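PDB 5U1T: separin from Saccharomyces cerevisiae, which cleaves the SCC1 subunit of the cohesin complex at the onset of anaphase as a caspase-like cysteine protease, and is held inactive by securin for most of the cell cycle. Local coordinates for residues Tyr585-Gln591 and Glu626-Ile631; Ile733-Leu737 and Ser784-Leu788; Ile962-Leu966 and Ile1283-Val1289; Glu1248-Leu1254 and Tyr1346-Thr1351. One frame throughout, in Å; residues are numbered along the deposited sequence.

Interactions 1 and 2 join helices of the long helical part of the chain, their centres about 27 Å apart. Both rest mainly on apolar side chains between helices that run nearly the same way. Interaction 1 is buried; interaction 2 is only partly so. Interactions 3 and 4 belong to the other end, about 68 Å or more from these two by their centres. They rest more on polar bonds: backbone and indole hydrogen bonds in the partly buried interaction 3, a salt bridge and a tyrosine hydroxyl beside leucine packing at the surface in interaction 4. Their segments alternate along the chain, and helix 1287-1294, which begins in interaction 3, also touches V1250 and Y1346.

Interaction 1: residues Tyr585-Gln591 and Glu626-Ile631; sequences YINKWLQ and ELSLCI
The helical turns 585-590 and 626-631 run in nearly the same direction, 25° apart, with 10.8 Å between their axes. I586 packs against E626 and L627. Its CG1 is anti to the carbonyl carbon (chi1 -68°) and the chain is extended beyond it, which carries I586 CD1 across to the backbone of L627, 3.6 Å from L627 N. The same methyl meets the carboxylate of E626, with I586 CD1 3.5 Å from E626 OE2. The E626 chain is extended, and its CG and CD also pack on I586 CD1. With alanine here, the carboxylate and CG would be gone, and I586 CD1 and CG2 would probably lose their cover on this partly exposed side. One turn on, L590 sends CD2 among three residues. L590 CD2 is 3.6 Å from C630 SG and also touches L627 CD1 and I631 CG1. L627 CD1 also reaches the edge of the Y585 ring, 4.0 Å from Y585 CE2. L590 CB lies over one face of that ring, toward its rim. The contact is thus mostly apolar, and the tyrosine hydroxyl bonds outside it, to E604. Helices 578-590 and 621-633 are packed in the all-helical region. Helix 602-617 comes between them in sequence and touches Y585, L627 and I631, while Y638 of helix 635-638 packs on Y585, L590 and I631.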
loop_
_atom_site.group_PDB
_atom_site.type_symbol
_atom_site.label_atom_id
_atom_site.label_comp_id
_atom_site.label_asym_id
_atom_site.label_seq_id
_atom_site.Cartn_x
_atom_site.Cartn_y
_atom_site.Cartn_z
ATOM N N TYR A 585 3.937 22.209 -12.942
ATOM C CA TYR A 585 3.291 22.690 -11.740
ATOM C C TYR A 585 4.258 23.436 -10.846
ATOM O O TYR A 585 3.901 24.469 -10.276
ATOM C CB TYR A 585 2.653 21.536 -10.974
ATOM C CG TYR A 585 1.973 21.953 -9.693
ATOM C CD1 TYR A 585 0.793 22.679 -9.717
ATOM C CD2 TYR A 585 2.507 21.603 -8.460
ATOM C CE1 TYR A 585 0.175 23.060 -8.548
ATOM C CE2 TYR A 585 1.898 21.971 -7.291
ATOM C CZ TYR A 585 0.724 22.703 -7.335
ATOM O OH TYR A 585 0.113 23.081 -6.158
ATOM N N ILE A 586 5.486 22.936 -10.735
ATOM C CA ILE A 586 6.473 23.580 -9.882
ATOM C C ILE A 586 6.901 24.935 -10.447
ATOM O O ILE A 586 6.995 25.915 -9.706
ATOM C CB ILE A 586 7.729 22.697 -9.674
ATOM C CG1 ILE A 586 7.387 21.455 -8.845
ATOM C CG2 ILE A 586 8.851 23.483 -8.983
ATOM C CD1 ILE A 586 8.598 20.595 -8.545
ATOM N N ASN A 587 7.141 25.016 -11.751
ATOM C CA ASN A 587 7.741 26.228 -12.297
ATOM C C ASN A 587 6.790 27.274 -12.853
ATOM O O ASN A 587 7.157 28.454 -12.910
ATOM C CB ASN A 587 8.737 25.860 -13.381
ATOM C CG ASN A 587 9.999 25.229 -12.807
ATOM O OD1 ASN A 587 10.216 24.029 -12.962
ATOM N ND2 ASN A 587 10.831 26.038 -12.122
ATOM N N LYS A 588 5.587 26.864 -13.261
ATOM C CA LYS A 588 4.651 27.790 -13.884
ATOM C C LYS A 588 3.368 27.960 -13.078
ATOM O O LYS A 588 2.530 28.775 -13.421
ATOM C CB LYS A 588 4.303 27.333 -15.300
ATOM C CG LYS A 588 5.500 27.142 -16.193
ATOM C CD LYS A 588 6.433 28.316 -16.096
ATOM C CE LYS A 588 6.268 29.257 -17.281
ATOM N NZ LYS A 588 6.360 28.463 -18.546
ATOM N N TRP A 589 3.198 27.189 -12.012
ATOM C CA TRP A 589 2.086 27.449 -11.109
ATOM C C TRP A 589 2.577 27.766 -9.711
ATOM O O TRP A 589 2.504 28.903 -9.256
ATOM C CB TRP A 589 1.107 26.270 -11.050
ATOM C CG TRP A 589 -0.218 26.735 -10.541
ATOM C CD1 TRP A 589 -0.705 26.610 -9.275
ATOM C CD2 TRP A 589 -1.194 27.474 -11.275
ATOM N NE1 TRP A 589 -1.940 27.196 -9.183
ATOM C CE2 TRP A 589 -2.261 27.739 -10.398
ATOM C CE3 TRP A 589 -1.274 27.927 -12.597
ATOM C CZ2 TRP A 589 -3.407 28.443 -10.803
ATOM C CZ3 TRP A 589 -2.414 28.621 -12.998
ATOM C CH2 TRP A 589 -3.461 28.873 -12.102
ATOM N N LEU A 590 3.102 26.741 -9.047
ATOM C CA LEU A 590 3.536 26.848 -7.664
ATOM C C LEU A 590 4.511 27.986 -7.453
ATOM O O LEU A 590 4.491 28.630 -6.409
ATOM C CB LEU A 590 4.164 25.543 -7.231
ATOM C CG LEU A 590 3.981 25.116 -5.782
ATOM C CD1 LEU A 590 2.510 25.056 -5.453
ATOM C CD2 LEU A 590 4.644 23.745 -5.586
ATOM N N GLN A 591 5.351 28.247 -8.453
ATOM C CA GLN A 591 6.377 29.287 -8.347
ATOM C C GLN A 591 5.805 30.696 -8.404
ATOM O O GLN A 591 6.369 31.623 -7.809
ATOM C CB GLN A 591 7.411 29.132 -9.457
ATOM C CG GLN A 591 8.817 29.454 -8.993
ATOM C CD GLN A 591 9.193 28.690 -7.726
ATOM O OE1 GLN A 591 9.095 27.460 -7.670
ATOM N NE2 GLN A 591 9.614 29.423 -6.697
ATOM N N GLU A 626 11.747 17.787 -4.671
ATOM C CA GLU A 626 11.746 19.149 -5.158
ATOM C C GLU A 626 10.361 19.799 -5.002
ATOM O O GLU A 626 10.241 20.952 -4.560
ATOM C CB GLU A 626 12.197 19.185 -6.606
ATOM C CG GLU A 626 12.101 20.561 -7.184
ATOM C CD GLU A 626 12.189 20.535 -8.678
ATOM O OE1 GLU A 626 12.543 19.444 -9.205
ATOM O OE2 GLU A 626 11.904 21.588 -9.304
ATOM N N LEU A 627 9.328 19.035 -5.354
ATOM C CA LEU A 627 7.949 19.423 -5.137
ATOM C C LEU A 627 7.701 19.721 -3.672
ATOM O O LEU A 627 7.271 20.831 -3.337
ATOM C CB LEU A 627 6.987 18.334 -5.623
ATOM C CG LEU A 627 5.489 18.572 -5.407
ATOM C CD1 LEU A 627 5.075 19.993 -5.795
ATOM C CD2 LEU A 627 4.702 17.586 -6.204
ATOM N N SER A 628 7.954 18.744 -2.805
ATOM C CA SER A 628 7.699 18.899 -1.369
ATOM C C SER A 628 8.391 20.114 -0.779
ATOM O O SER A 628 7.794 20.862 -0.002
ATOM C CB SER A 628 8.147 17.658 -0.599
ATOM O OG SER A 628 7.116 16.692 -0.577
ATOM N N LEU A 629 9.658 20.297 -1.139
ATOM C CA LEU A 629 10.416 21.427 -0.628
ATOM C C LEU A 629 9.757 22.709 -1.108
ATOM O O LEU A 629 9.561 23.646 -0.338
ATOM C CB LEU A 629 11.881 21.371 -1.072
ATOM C CG LEU A 629 12.810 20.289 -0.497
ATOM C CD1 LEU A 629 14.221 20.531 -0.979
ATOM C CD2 LEU A 629 12.749 20.226 1.024
ATOM N N CYS A 630 9.392 22.731 -2.380
ATOM C CA CYS A 630 8.793 23.917 -2.952
ATOM C C CYS A 630 7.460 24.287 -2.261
ATOM O O CYS A 630 7.217 25.452 -1.961
ATOM C CB CYS A 630 8.595 23.718 -4.448
ATOM S SG CYS A 630 7.905 25.166 -5.213
ATOM N N ILE A 631 6.619 23.287 -2.003
ATOM C CA ILE A 631 5.392 23.468 -1.224
ATOM C C ILE A 631 5.674 24.073 0.144
ATOM O O ILE A 631 5.095 25.097 0.522
ATOM C CB ILE A 631 4.651 22.135 -1.020
ATOM C CG1 ILE A 631 4.099 21.621 -2.352
ATOM C CG2 ILE A 631 3.563 22.275 0.036
ATOM C CD1 ILE A 631 3.651 20.200 -2.299
#

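Interaction 2: residues Ile733-Leu737 and Ser784-Leu788; sequences IKVIL and SRLAL
L737 has CG anti to its carbonyl carbon (chi1 -69°), and chi2 of 171° spreads its two methyls toward different residues of 784-788. CD1 goes to S784 and A787; CD2 goes to L788. L788 takes the other common leucine shape, with CG anti to the backbone N, and the two leucine side chains meet at about a right angle. L737 CD2 is 3.9 Å from L788 CD1. L737 CD1 sits 3.8 Å from A787 CB, where the small side chain lets the methyl come near the helix. S784 is the other centre of the contact. Across this contact its hydroxyl meets carbon atoms: S784 OG is 3.4 Å from L737 CD1 and 3.7 Å from I733 CG2. The two residues of helix 729-752 are one turn apart, and the serine lies against both.

This is side-by-side packing of two nearly parallel helices, 729-752 and 782-805, within the helical part of separase. The axes of 733-737 and 784-788 come within 10.6 Å and cross at 17°. Helix 756-775 links the two helices in sequence and also lies against the pair, its L773 touching both L737 and L788.

K734 stands at the edge. K734 CG is 4.0 Å from S784 OG, and the extended chain carries the ammonium group to a salt bridge with E681. L788 also packs on an apolar side chain of another protein chain.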
loop_
_atom_site.group_PDB
_atom_site.type_symbol
_atom_site.label_atom_id
_atom_site.label_comp_id
_atom_site.label_asym_id
_atom_site.label_seq_id
_atom_site.Cartn_x
_atom_site.Cartn_y
_atom_site.Cartn_z
ATOM N N ILE A 733 -10.674 2.714 6.077
ATOM C CA ILE A 733 -9.791 2.034 5.143
ATOM C C ILE A 733 -8.338 2.446 5.405
ATOM O O ILE A 733 -7.421 1.607 5.396
ATOM C CB ILE A 733 -10.169 2.345 3.683
ATOM C CG1 ILE A 733 -11.541 1.772 3.340
ATOM C CG2 ILE A 733 -9.132 1.792 2.722
ATOM C CD1 ILE A 733 -11.582 0.285 3.277
ATOM N N LYS A 734 -8.138 3.736 5.670
ATOM C CA LYS A 734 -6.803 4.275 5.899
ATOM C C LYS A 734 -6.196 3.763 7.208
ATOM O O LYS A 734 -4.986 3.555 7.285
ATOM C CB LYS A 734 -6.838 5.806 5.880
ATOM C CG LYS A 734 -6.782 6.402 4.471
ATOM C CD LYS A 734 -7.092 7.896 4.472
ATOM C CE LYS A 734 -6.925 8.507 3.080
ATOM N NZ LYS A 734 -6.827 10.013 3.108
ATOM N N VAL A 735 -7.034 3.557 8.224
ATOM C CA VAL A 735 -6.602 2.951 9.488
ATOM C C VAL A 735 -6.092 1.513 9.270
ATOM O O VAL A 735 -5.017 1.141 9.743
ATOM C CB VAL A 735 -7.758 2.961 10.542
ATOM C CG1 VAL A 735 -7.528 1.944 11.637
ATOM C CG2 VAL A 735 -7.929 4.350 11.144
ATOM N N ILE A 736 -6.865 0.714 8.546
ATOM C CA ILE A 736 -6.484 -0.659 8.281
ATOM C C ILE A 736 -5.176 -0.676 7.515
ATOM O O ILE A 736 -4.289 -1.458 7.823
ATOM C CB ILE A 736 -7.565 -1.417 7.491
ATOM C CG1 ILE A 736 -8.885 -1.430 8.263
ATOM C CG2 ILE A 736 -7.138 -2.840 7.245
ATOM C CD1 ILE A 736 -10.000 -2.183 7.543
ATOM N N LEU A 737 -5.050 0.206 6.528
ATOM C CA LEU A 737 -3.806 0.318 5.768
ATOM C C LEU A 737 -2.615 0.676 6.660
ATOM O O LEU A 737 -1.507 0.206 6.421
ATOM C CB LEU A 737 -3.939 1.354 4.654
ATOM C CG LEU A 737 -4.865 0.999 3.493
ATOM C CD1 LEU A 737 -5.051 2.209 2.590
ATOM C CD2 LEU A 737 -4.346 -0.185 2.702
ATOM N N SER A 784 -5.877 5.026 -1.741
ATOM C CA SER A 784 -5.865 3.819 -0.947
ATOM C C SER A 784 -5.606 2.566 -1.790
ATOM O O SER A 784 -5.048 1.602 -1.298
ATOM C CB SER A 784 -7.180 3.691 -0.189
ATOM O OG SER A 784 -7.085 4.408 1.021
ATOM N N ARG A 785 -6.006 2.572 -3.056
ATOM C CA ARG A 785 -5.787 1.403 -3.893
ATOM C C ARG A 785 -4.288 1.239 -4.145
ATOM O O ARG A 785 -3.765 0.127 -4.141
ATOM C CB ARG A 785 -6.559 1.512 -5.209
ATOM C CG ARG A 785 -6.432 0.291 -6.073
ATOM C CD ARG A 785 -7.174 0.452 -7.356
ATOM N NE ARG A 785 -6.670 1.548 -8.161
ATOM C CZ ARG A 785 -5.831 1.401 -9.179
ATOM N NH1 ARG A 785 -5.424 2.458 -9.863
ATOM N NH2 ARG A 785 -5.392 0.199 -9.521
ATOM N N LEU A 786 -3.603 2.360 -4.347
ATOM C CA LEU A 786 -2.181 2.344 -4.594
ATOM C C LEU A 786 -1.461 1.956 -3.319
ATOM O O LEU A 786 -0.480 1.229 -3.363
ATOM C CB LEU A 786 -1.692 3.709 -5.100
ATOM C CG LEU A 786 -2.297 4.239 -6.398
ATOM C CD1 LEU A 786 -1.801 5.647 -6.688
ATOM C CD2 LEU A 786 -2.043 3.306 -7.578
ATOM N N ALA A 787 -1.952 2.445 -2.184
ATOM C CA ALA A 787 -1.356 2.123 -0.889
ATOM C C ALA A 787 -1.338 0.614 -0.697
ATOM O O ALA A 787 -0.320 0.032 -0.339
ATOM C CB ALA A 787 -2.121 2.779 0.237
ATOM N N LEU A 788 -2.490 0.007 -0.966
ATOM C CA LEU A 788 -2.729 -1.414 -0.812
ATOM C C LEU A 788 -1.942 -2.246 -1.822
ATOM O O LEU A 788 -1.590 -3.384 -1.548
ATOM C CB LEU A 788 -4.220 -1.689 -0.958
ATOM C CG LEU A 788 -4.646 -3.125 -0.736
ATOM C CD1 LEU A 788 -4.216 -3.545 0.651
ATOM C CD2 LEU A 788 -6.147 -3.201 -0.886
#

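Interaction 3: residues Ile962-Leu966 and Ile1283-Val1289; sequences IPSSL and IKVEDWV
A single beta bridge, S965 with V1285, joins the loop after strand 960-962 to the loop that leads into helix 1287-1294. Two backbone bonds flank it. E1286 N gives a nearly straight bond to S964 O (2.8 Å, 176°). L966 N bonds to K1284 O at 3.0 Å. S965 OG adds a weak bond to the same carbonyl, so K1284 O has two donors.

The indole of W1288 makes a third hydrogen bond. W1288 NE1 donates to P963 O at 2.6 Å, and the oxygen lies near the ring plane. The donor sits almost on the line of the C=O bond, at 173°. CG of W1288 stands between its backbone N and carbonyl carbon (chi1 67°), which turns the indole toward the proline. V1289 CG2 covers one face of the ring, over its centre. A phenylalanine in this place would probably leave P963 O without its N-H partner.

P963 follows a cis peptide bond. Its ring packs on the bent side chain of E1286, with P963 CG 3.6 Å from E1286 OE1. L966 CD2 comes to the other carboxylate oxygen, 3.6 Å from E1286 OE2. E1286 itself is the N-cap residue of helix 1287-1294. Around the contact, helix 1303-1320 packs on S964 and V1289, helix 1036-1054 on I962, and strand 1157-1163 on I962 and W1288.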
loop_
_atom_site.group_PDB
_atom_site.type_symbol
_atom_site.label_atom_id
_atom_site.label_comp_id
_atom_site.label_asym_id
_atom_site.label_seq_id
_atom_site.Cartn_x
_atom_site.Cartn_y
_atom_site.Cartn_z
ATOM N N ILE A 962 42.333 -34.455 8.043
ATOM C CA ILE A 962 42.496 -33.819 9.329
ATOM C C ILE A 962 41.947 -34.747 10.386
ATOM O O ILE A 962 40.973 -35.399 10.160
ATOM C CB ILE A 962 41.779 -32.459 9.329
ATOM C CG1 ILE A 962 41.818 -31.791 10.674
ATOM C CG2 ILE A 962 40.353 -32.597 8.890
ATOM C CD1 ILE A 962 41.955 -30.304 10.556
ATOM N N PRO A 963 42.556 -34.818 11.552
ATOM C CA PRO A 963 43.993 -34.785 11.744
ATOM C C PRO A 963 44.723 -35.853 10.994
ATOM O O PRO A 963 44.347 -36.995 10.970
ATOM C CB PRO A 963 44.116 -35.075 13.217
ATOM C CG PRO A 963 43.001 -35.999 13.480
ATOM C CD PRO A 963 41.901 -35.671 12.536
ATOM N N SER A 964 45.808 -35.456 10.387
ATOM C CA SER A 964 46.595 -36.362 9.614
ATOM C C SER A 964 47.980 -36.506 10.216
ATOM O O SER A 964 48.587 -37.539 10.118
ATOM C CB SER A 964 46.676 -35.836 8.197
ATOM O OG SER A 964 47.194 -34.532 8.231
ATOM N N SER A 965 48.452 -35.458 10.858
ATOM C CA SER A 965 49.752 -35.429 11.454
ATOM C C SER A 965 49.640 -35.146 12.940
ATOM O O SER A 965 48.795 -34.408 13.375
ATOM C CB SER A 965 50.611 -34.400 10.742
ATOM O OG SER A 965 51.895 -34.273 11.294
ATOM N N LEU A 966 50.526 -35.743 13.710
ATOM C CA LEU A 966 50.663 -35.444 15.117
ATOM C C LEU A 966 51.503 -34.218 15.335
ATOM O O LEU A 966 52.551 -34.072 14.753
ATOM C CB LEU A 966 51.320 -36.613 15.826
ATOM C CG LEU A 966 50.410 -37.762 16.211
ATOM C CD1 LEU A 966 51.214 -38.983 16.578
ATOM C CD2 LEU A 966 49.575 -37.325 17.387
ATOM N N ILE A 1283 58.252 -36.221 10.798
ATOM C CA ILE A 1283 56.808 -36.012 10.912
ATOM C C ILE A 1283 56.079 -37.328 11.138
ATOM O O ILE A 1283 56.166 -38.225 10.322
ATOM C CB ILE A 1283 56.217 -35.360 9.662
ATOM C CG1 ILE A 1283 56.818 -33.993 9.452
ATOM C CG2 ILE A 1283 54.724 -35.243 9.776
ATOM C CD1 ILE A 1283 56.549 -33.485 8.071
ATOM N N LYS A 1284 55.342 -37.436 12.235
ATOM C CA LYS A 1284 54.608 -38.659 12.507
ATOM C C LYS A 1284 53.159 -38.530 12.033
ATOM O O LYS A 1284 52.508 -37.514 12.257
ATOM C CB LYS A 1284 54.691 -39.006 14.001
ATOM C CG LYS A 1284 56.152 -39.274 14.514
ATOM C CD LYS A 1284 56.637 -40.754 14.366
ATOM C CE LYS A 1284 58.078 -40.951 14.915
ATOM N NZ LYS A 1284 58.431 -42.359 15.412
ATOM N N VAL A 1285 52.686 -39.559 11.336
ATOM C CA VAL A 1285 51.345 -39.599 10.760
ATOM C C VAL A 1285 50.354 -40.163 11.767
ATOM O O VAL A 1285 50.707 -41.021 12.546
ATOM C CB VAL A 1285 51.337 -40.459 9.476
ATOM C CG1 VAL A 1285 49.958 -40.768 9.052
ATOM C CG2 VAL A 1285 52.061 -39.754 8.359
ATOM N N GLU A 1286 49.126 -39.669 11.772
ATOM C CA GLU A 1286 48.084 -40.183 12.669
ATOM C C GLU A 1286 47.775 -41.675 12.469
ATOM O O GLU A 1286 47.925 -42.208 11.371
ATOM C CB GLU A 1286 46.809 -39.362 12.485
ATOM C CG GLU A 1286 46.757 -38.118 13.336
ATOM C CD GLU A 1286 45.945 -38.332 14.603
ATOM O OE1 GLU A 1286 44.846 -38.944 14.522
ATOM O OE2 GLU A 1286 46.402 -37.886 15.681
ATOM N N ASP A 1287 47.330 -42.340 13.528
ATOM C CA ASP A 1287 47.105 -43.781 13.468
ATOM C C ASP A 1287 46.080 -44.183 12.421
ATOM O O ASP A 1287 46.253 -45.210 11.753
ATOM C CB ASP A 1287 46.645 -44.328 14.817
ATOM C CG ASP A 1287 47.775 -44.506 15.792
ATOM O OD1 ASP A 1287 48.939 -44.307 15.398
ATOM O OD2 ASP A 1287 47.501 -44.845 16.956
ATOM N N TRP A 1288 45.016 -43.394 12.274
ATOM C CA TRP A 1288 43.916 -43.818 11.422
ATOM C C TRP A 1288 44.358 -43.831 9.976
ATOM O O TRP A 1288 43.758 -44.516 9.157
ATOM C CB TRP A 1288 42.686 -42.925 11.597
ATOM C CG TRP A 1288 42.856 -41.521 11.107
ATOM C CD1 TRP A 1288 43.263 -40.458 11.846
ATOM C CD2 TRP A 1288 42.628 -41.023 9.774
ATOM N NE1 TRP A 1288 43.303 -39.328 11.067
ATOM C CE2 TRP A 1288 42.920 -39.642 9.791
ATOM C CE3 TRP A 1288 42.202 -41.605 8.573
ATOM C CZ2 TRP A 1288 42.796 -38.826 8.657
ATOM C CZ3 TRP A 1288 42.085 -40.789 7.436
ATOM C CH2 TRP A 1288 42.386 -39.418 7.493
ATOM N N VAL A 1289 45.410 -43.081 9.661
ATOM C CA VAL A 1289 45.971 -43.081 8.310
ATOM C C VAL A 1289 46.758 -44.368 8.066
ATOM O O VAL A 1289 46.645 -44.996 7.008
ATOM C CB VAL A 1289 46.890 -41.870 8.076
ATOM C CG1 VAL A 1289 47.570 -41.945 6.707
ATOM C CG2 VAL A 1289 46.105 -40.560 8.238
#

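Interaction 4: residues Glu1248-Leu1254 and Tyr1346-Thr1351; sequences EVVDNSL and YRATMT
E1248 and R1347 form an end-on salt bridge between short strand 1248-1249 and helix 1332-1347, on the surface of the region matching peptidase family C50. This weakly bonded strand pairs antiparallel with strand 1353-1362 of a mixed sheet, V1249 with N1353. The E1248 chain is extended beyond CG. The R1347 chain folds at chi2 and chi3 (-66° and -74°), which brings its guanidinium back to the glutamate. The two flat groups are nearly coplanar, 25° apart. R1347 NH1 meets E1248 OE1 at 2.7 Å and R1347 NH2 meets E1248 OE2 at 3.1 Å, each oxygen using its syn lone pair. M1350 SD lies over one guanidinium face, toward the rim, and NH1 also bonds to L1294 O.

Y1346 has CG anti to the backbone N, and its ring reaches the turn before helix 1252-1269. L1254 CB meets the ring edge, 3.5 Å from Y1346 CE1, while M1350 CB sits over one face. L1254 and T1349 touch tip to tip, with L1254 CD1 3.8 Å from T1349 CG2. D1251 is the N-cap of helix 1252-1269, and its OD1 accepts from S1253 N. Its own backbone is held across the contact: D1251 N donates to Y1346 OH at 3.2 Å.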
loop_
_atom_site.group_PDB
_atom_site.type_symbol
_atom_site.label_atom_id
_atom_site.label_comp_id
_atom_site.label_asym_id
_atom_site.label_seq_id
_atom_site.Cartn_x
_atom_site.Cartn_y
_atom_site.Cartn_z
ATOM N N GLU A 1248 35.803 -52.586 9.253
ATOM C CA GLU A 1248 36.797 -53.358 10.010
ATOM C C GLU A 1248 37.416 -52.584 11.177
ATOM O O GLU A 1248 37.743 -51.409 11.037
ATOM C CB GLU A 1248 37.921 -53.818 9.080
ATOM C CG GLU A 1248 37.521 -54.830 8.026
ATOM C CD GLU A 1248 38.719 -55.330 7.207
ATOM O OE1 GLU A 1248 39.874 -55.251 7.687
ATOM O OE2 GLU A 1248 38.515 -55.804 6.068
ATOM N N VAL A 1249 37.598 -53.243 12.320
ATOM C CA VAL A 1249 38.404 -52.660 13.397
ATOM C C VAL A 1249 39.758 -53.369 13.533
ATOM O O VAL A 1249 39.811 -54.596 13.672
ATOM C CB VAL A 1249 37.692 -52.728 14.748
ATOM C CG1 VAL A 1249 38.383 -51.810 15.751
ATOM C CG2 VAL A 1249 36.235 -52.362 14.593
ATOM N N VAL A 1250 40.856 -52.616 13.505
ATOM C CA VAL A 1250 42.167 -53.254 13.614
ATOM C C VAL A 1250 42.381 -53.826 15.018
ATOM O O VAL A 1250 41.986 -53.212 16.007
ATOM C CB VAL A 1250 43.323 -52.275 13.268
ATOM C CG1 VAL A 1250 43.069 -51.620 11.926
ATOM C CG2 VAL A 1250 43.500 -51.220 14.355
ATOM N N ASP A 1251 42.972 -55.019 15.095
ATOM C CA ASP A 1251 43.446 -55.547 16.373
ATOM C C ASP A 1251 44.572 -54.662 16.901
ATOM O O ASP A 1251 45.584 -54.453 16.229
ATOM C CB ASP A 1251 43.932 -56.990 16.237
ATOM C CG ASP A 1251 44.633 -57.493 17.496
ATOM O OD1 ASP A 1251 44.424 -56.930 18.597
ATOM O OD2 ASP A 1251 45.402 -58.472 17.389
ATOM N N ASN A 1252 44.400 -54.156 18.114
ATOM C CA ASN A 1252 45.344 -53.192 18.641
ATOM C C ASN A 1252 46.775 -53.722 18.850
ATOM O O ASN A 1252 47.743 -52.978 18.622
ATOM C CB ASN A 1252 44.813 -52.615 19.949
ATOM C CG ASN A 1252 45.748 -51.567 20.539
ATOM O OD1 ASN A 1252 46.569 -51.872 21.424
ATOM N ND2 ASN A 1252 45.642 -50.326 20.041
ATOM N N SER A 1253 46.923 -54.980 19.273
ATOM C CA SER A 1253 48.260 -55.528 19.501
ATOM C C SER A 1253 49.006 -55.655 18.179
ATOM O O SER A 1253 50.192 -55.306 18.068
ATOM C CB SER A 1253 48.200 -56.890 20.213
ATOM O OG SER A 1253 47.192 -57.745 19.680
ATOM N N LEU A 1254 48.294 -56.144 17.169
ATOM C CA LEU A 1254 48.859 -56.294 15.838
ATOM C C LEU A 1254 49.177 -54.943 15.202
ATOM O O LEU A 1254 50.191 -54.802 14.521
ATOM C CB LEU A 1254 47.897 -57.077 14.949
ATOM C CG LEU A 1254 47.769 -58.569 15.242
ATOM C CD1 LEU A 1254 46.698 -59.136 14.367
ATOM C CD2 LEU A 1254 49.072 -59.267 14.975
ATOM N N TYR A 1346 49.469 -59.291 8.279
ATOM C CA TYR A 1346 48.475 -58.798 9.217
ATOM C C TYR A 1346 47.121 -59.444 8.955
ATOM O O TYR A 1346 46.465 -59.949 9.881
ATOM C CB TYR A 1346 48.353 -57.278 9.138
ATOM C CG TYR A 1346 47.173 -56.785 9.931
ATOM C CD1 TYR A 1346 47.271 -56.590 11.302
ATOM C CD2 TYR A 1346 45.944 -56.554 9.317
ATOM C CE1 TYR A 1346 46.196 -56.162 12.026
ATOM C CE2 TYR A 1346 44.880 -56.142 10.031
ATOM C CZ TYR A 1346 45.002 -55.938 11.381
ATOM O OH TYR A 1346 43.911 -55.508 12.096
ATOM N N ARG A 1347 46.701 -59.397 7.691
ATOM C CA ARG A 1347 45.460 -60.024 7.262
ATOM C C ARG A 1347 45.432 -61.518 7.615
ATOM O O ARG A 1347 44.407 -62.038 8.041
ATOM C CB ARG A 1347 45.267 -59.845 5.754
ATOM C CG ARG A 1347 45.389 -58.408 5.256
ATOM C CD ARG A 1347 44.288 -57.534 5.775
ATOM N NE ARG A 1347 43.032 -57.806 5.097
ATOM C CZ ARG A 1347 41.912 -57.135 5.335
ATOM N NH1 ARG A 1347 41.905 -56.152 6.225
ATOM N NH2 ARG A 1347 40.801 -57.435 4.683
ATOM N N ALA A 1348 46.562 -62.199 7.440
ATOM C CA ALA A 1348 46.615 -63.644 7.609
ATOM C C ALA A 1348 46.468 -64.048 9.073
ATOM O O ALA A 1348 46.253 -65.218 9.377
ATOM C CB ALA A 1348 47.931 -64.201 7.038
ATOM N N THR A 1349 46.586 -63.080 9.975
ATOM C CA THR A 1349 46.667 -63.390 11.393
ATOM C C THR A 1349 45.695 -62.584 12.217
ATOM O O THR A 1349 45.550 -62.819 13.416
ATOM C CB THR A 1349 48.065 -63.119 11.940
ATOM O OG1 THR A 1349 48.185 -63.697 13.245
ATOM C CG2 THR A 1349 48.296 -61.623 12.043
ATOM N N MET A 1350 45.048 -61.619 11.567
ATOM C CA MET A 1350 44.164 -60.674 12.245
ATOM C C MET A 1350 42.953 -61.332 12.878
ATOM O O MET A 1350 42.488 -62.389 12.448
ATOM C CB MET A 1350 43.679 -59.605 11.276
ATOM C CG MET A 1350 42.946 -60.185 10.099
ATOM S SD MET A 1350 42.053 -58.941 9.146
ATOM C CE MET A 1350 40.552 -58.738 10.114
ATOM N N THR A 1351 42.455 -60.678 13.917
ATOM C CA THR A 1351 41.140 -60.968 14.462
ATOM C C THR A 1351 40.075 -60.224 13.640
ATOM O O THR A 1351 40.312 -59.094 13.197
ATOM C CB THR A 1351 41.061 -60.543 15.942
ATOM O OG1 THR A 1351 41.343 -59.133 16.049
ATOM C CG2 THR A 1351 42.079 -61.320 16.769
#